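PDB 4V16: SVP1-like protein 2 from Kluyveromyces lactis, which probably binds phosphatidylinositol 3,5-bisphosphate through a beta-propeller of the PROPPIN family and so associates with membranes. Local coordinates for residues A[187-192]-A[232-237]. Numbering follows the deposited sequence.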
ATOM      1  N   LEU A 187      -7.862  -1.535  -0.540  1.00 36.21           N
ATOM      2  CA  LEU A 187      -9.073  -0.793  -0.225  1.00 34.24           C
ATOM      3  C   LEU A 187      -9.051   0.561  -0.923  1.00 39.97           C
ATOM      4  O   LEU A 187      -7.991   1.174  -1.058  1.00 39.86           O
ATOM      5  CB  LEU A 187      -9.201  -0.597   1.287  1.00 36.93           C
ATOM      6  CG  LEU A 187      -9.704  -1.790   2.097  1.00 40.54           C
ATOM      7  CD1 LEU A 187      -9.246  -1.681   3.544  1.00 38.80           C
ATOM      8  CD2 LEU A 187     -11.219  -1.860   2.022  1.00 35.24           C
ATOM      9  N   ASN A 188     -10.212   1.030  -1.367  1.00 39.25           N
ATOM     10  CA  ASN A 188     -10.308   2.375  -1.919  1.00 38.66           C
ATOM     11  C   ASN A 188     -10.201   3.404  -0.795  1.00 40.46           C
ATOM     12  O   ASN A 188     -10.004   3.045   0.366  1.00 43.27           O
ATOM     13  CB  ASN A 188     -11.609   2.558  -2.704  1.00 35.99           C
ATOM     14  CG  ASN A 188     -12.841   2.267  -1.874  1.00 43.15           C
ATOM     15  OD1 ASN A 188     -12.747   1.889  -0.708  1.00 47.91           O
ATOM     16  ND2 ASN A 188     -14.011   2.450  -2.473  1.00 41.70           N
ATOM     17  N   ARG A 189     -10.329   4.680  -1.141  1.00 44.85           N
ATOM     18  CA  ARG A 189     -10.143   5.753  -0.171  1.00 45.12           C
ATOM     19  C   ARG A 189     -11.235   5.747   0.896  1.00 45.05           C
ATOM     20  O   ARG A 189     -10.943   5.857   2.087  1.00 49.01           O
ATOM     21  CB  ARG A 189     -10.105   7.104  -0.886  1.00 51.19           C
ATOM     22  CG  ARG A 189      -8.881   7.289  -1.771  1.00 52.04           C
ATOM     23  CD  ARG A 189      -7.633   7.572  -0.944  1.00 47.36           C
ATOM     24  NE  ARG A 189      -7.254   8.985  -0.991  1.00 49.88           N
ATOM     25  CZ  ARG A 189      -6.410   9.517  -1.873  1.00 50.70           C
ATOM     26  NH1 ARG A 189      -5.833   8.763  -2.802  1.00 47.58           N
ATOM     27  NH2 ARG A 189      -6.137  10.814  -1.827  1.00 51.65           N
ATOM     28  N   LYS A 190     -12.488   5.617   0.472  1.00 39.22           N
ATOM     29  CA  LYS A 190     -13.598   5.545   1.415  1.00 47.55           C
ATOM     30  C   LYS A 190     -13.514   4.264   2.239  1.00 53.39           C
ATOM     31  O   LYS A 190     -13.465   4.310   3.470  1.00 52.28           O
ATOM     32  CB  LYS A 190     -14.941   5.613   0.684  1.00 45.86           C
ATOM     33  CG  LYS A 190     -15.292   6.993   0.157  1.00 59.65           C
ATOM     34  CD  LYS A 190     -16.659   7.006  -0.515  1.00 71.55           C
ATOM     35  CE  LYS A 190     -16.982   8.378  -1.094  1.00 84.63           C
ATOM     36  NZ  LYS A 190     -18.300   8.403  -1.788  1.00 80.31           N
ATOM     37  N   GLY A 191     -13.491   3.129   1.546  1.00 50.24           N
ATOM     38  CA  GLY A 191     -13.396   1.827   2.182  1.00 44.53           C
ATOM     39  C   GLY A 191     -14.574   0.932   1.842  1.00 46.93           C
ATOM     40  O   GLY A 191     -14.809  -0.074   2.513  1.00 48.20           O
ATOM     41  N   ASP A 192     -15.312   1.294   0.797  1.00 46.39           N
ATOM     42  CA  ASP A 192     -16.498   0.544   0.401  1.00 43.97           C
ATOM     43  C   ASP A 192     -16.196  -0.487  -0.687  1.00 41.46           C
ATOM     44  O   ASP A 192     -17.051  -1.311  -1.013  1.00 43.46           O
ATOM     45  CB  ASP A 192     -17.596   1.503  -0.072  1.00 51.01           C
ATOM     46  CG  ASP A 192     -17.176   2.333  -1.271  1.00 52.34           C
ATOM     47  OD1 ASP A 192     -16.496   3.362  -1.074  1.00 52.64           O
ATOM     48  OD2 ASP A 192     -17.534   1.964  -2.409  1.00 56.44           O
ATOM     49  N   TRP A 232      -6.058   2.853  -5.855  1.00 26.73           N
ATOM     50  CA  TRP A 232      -7.273   3.543  -6.273  1.00 24.33           C
ATOM     51  C   TRP A 232      -7.037   5.041  -6.419  1.00 27.49           C
ATOM     52  O   TRP A 232      -6.259   5.634  -5.670  1.00 27.73           O
ATOM     53  CB  TRP A 232      -8.398   3.309  -5.264  1.00 26.23           C
ATOM     54  CG  TRP A 232      -8.882   1.896  -5.189  1.00 31.27           C
ATOM     55  CD1 TRP A 232      -8.331   0.877  -4.469  1.00 31.28           C
ATOM     56  CD2 TRP A 232     -10.031   1.348  -5.844  1.00 32.25           C
ATOM     57  NE1 TRP A 232      -9.061  -0.274  -4.640  1.00 31.68           N
ATOM     58  CE2 TRP A 232     -10.111  -0.011  -5.481  1.00 31.77           C
ATOM     59  CE3 TRP A 232     -10.998   1.873  -6.707  1.00 30.85           C
ATOM     60  CZ2 TRP A 232     -11.117  -0.851  -5.949  1.00 31.50           C
ATOM     61  CZ3 TRP A 232     -11.995   1.038  -7.172  1.00 34.93           C
ATOM     62  CH2 TRP A 232     -12.049  -0.309  -6.792  1.00 34.02           C
ATOM     63  N   SER A 233      -7.723   5.654  -7.378  1.00 27.86           N
ATOM     64  CA  SER A 233      -7.683   7.102  -7.517  1.00 29.66           C
ATOM     65  C   SER A 233      -8.383   7.724  -6.311  1.00 30.83           C
ATOM     66  O   SER A 233      -9.144   7.045  -5.620  1.00 32.89           O
ATOM     67  CB  SER A 233      -8.340   7.544  -8.827  1.00 31.53           C
ATOM     68  OG  SER A 233      -9.672   7.069  -8.915  1.00 36.23           O
ATOM     69  N   PRO A 234      -8.119   9.012  -6.042  1.00 35.48           N
ATOM     70  CA  PRO A 234      -8.690   9.670  -4.859  1.00 36.14           C
ATOM     71  C   PRO A 234     -10.216   9.591  -4.788  1.00 36.97           C
ATOM     72  O   PRO A 234     -10.764   9.482  -3.690  1.00 39.95           O
ATOM     73  CB  PRO A 234      -8.227  11.122  -5.015  1.00 36.88           C
ATOM     74  CG  PRO A 234      -6.983  11.033  -5.828  1.00 30.03           C
ATOM     75  CD  PRO A 234      -7.217   9.908  -6.785  1.00 32.37           C
ATOM     76  N   ASP A 235     -10.887   9.638  -5.936  1.00 37.48           N
ATOM     77  CA  ASP A 235     -12.346   9.584  -5.971  1.00 33.96           C
ATOM     78  C   ASP A 235     -12.869   8.151  -6.083  1.00 39.14           C
ATOM     79  O   ASP A 235     -14.074   7.917  -6.005  1.00 47.63           O
ATOM     80  CB  ASP A 235     -12.889  10.429  -7.131  1.00 40.70           C
ATOM     81  CG  ASP A 235     -12.314  10.026  -8.481  1.00 47.07           C
ATOM     82  OD1 ASP A 235     -11.786   8.901  -8.605  1.00 48.40           O
ATOM     83  OD2 ASP A 235     -12.399  10.840  -9.425  1.00 52.26           O
ATOM     84  N   GLY A 236     -11.963   7.198  -6.276  1.00 36.91           N
ATOM     85  CA  GLY A 236     -12.339   5.797  -6.346  1.00 35.84           C
ATOM     86  C   GLY A 236     -12.983   5.408  -7.663  1.00 35.68           C
ATOM     87  O   GLY A 236     -13.633   4.367  -7.757  1.00 39.40           O
ATOM     88  N   SER A 237     -12.796   6.240  -8.683  1.00 39.28           N
ATOM     89  CA  SER A 237     -13.363   5.977 -10.002  1.00 41.40           C
ATOM     90  C   SER A 237     -12.408   5.172 -10.877  1.00 38.50           C
ATOM     91  O   SER A 237     -12.832   4.546 -11.850  1.00 38.19           O
ATOM     92  CB  SER A 237     -13.719   7.291 -10.702  1.00 44.59           C
ATOM     93  OG  SER A 237     -12.559   8.054 -10.986  1.00 43.42           O
TER
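The indole of Trp232 lies beneath the backbone and side chain of Asn188, with CB of Asn188 over one face of the five-membered ring, 3.8 Å from its centroid and 16° off the normal, a CH-pi contact. CA of Asn188 covers the same ring toward CD1, which also approaches the carbonyl O of Leu187 to 3.4 Å. The ring nitrogen NE1 turns to the first of the two blades as well, where it gives a hydrogen bond to the carbonyl O of Arg186, while Met193 and Ala195 of strand 193-198 add further contacts to the indole. An alanine in place of Trp232 would probably leave the carbonyl of Arg186 without this donor and open a gap under Asn188. Above the ring, the carboxamide of Asn188 folds back into its own loop: OD1 takes a weak bond from the backbone N of Gly191, and ND2 gives another to OD1 of Asp192.

Ser233 begins a type I turn that ends at Gly236. At Pro234 the side chain of Arg189 runs alongside the turn; its CG comes within 3.5 Å of the carbonyl O of Pro234, and bends at chi2 (-75°) and chi3 (-104°) bring the guanidinium over the proline, so that CA of Pro234 lies against one face, 3.6 Å from NH1. The pyrrolidine itself also packs on Trp288 of the next blade. OD1 of Asp235 then accepts a bond from the backbone N of Ser237, which makes an Asx turn, and from the same face of its carboxylate also one from the hydroxyl OG of Ser237. Pairing of the loops between the first and second strands of adjacent four-stranded blades, in the two WD repeats, through an indole and an arginine is part of the blade-to-blade packing of this seven-bladed PROPPIN beta-propeller.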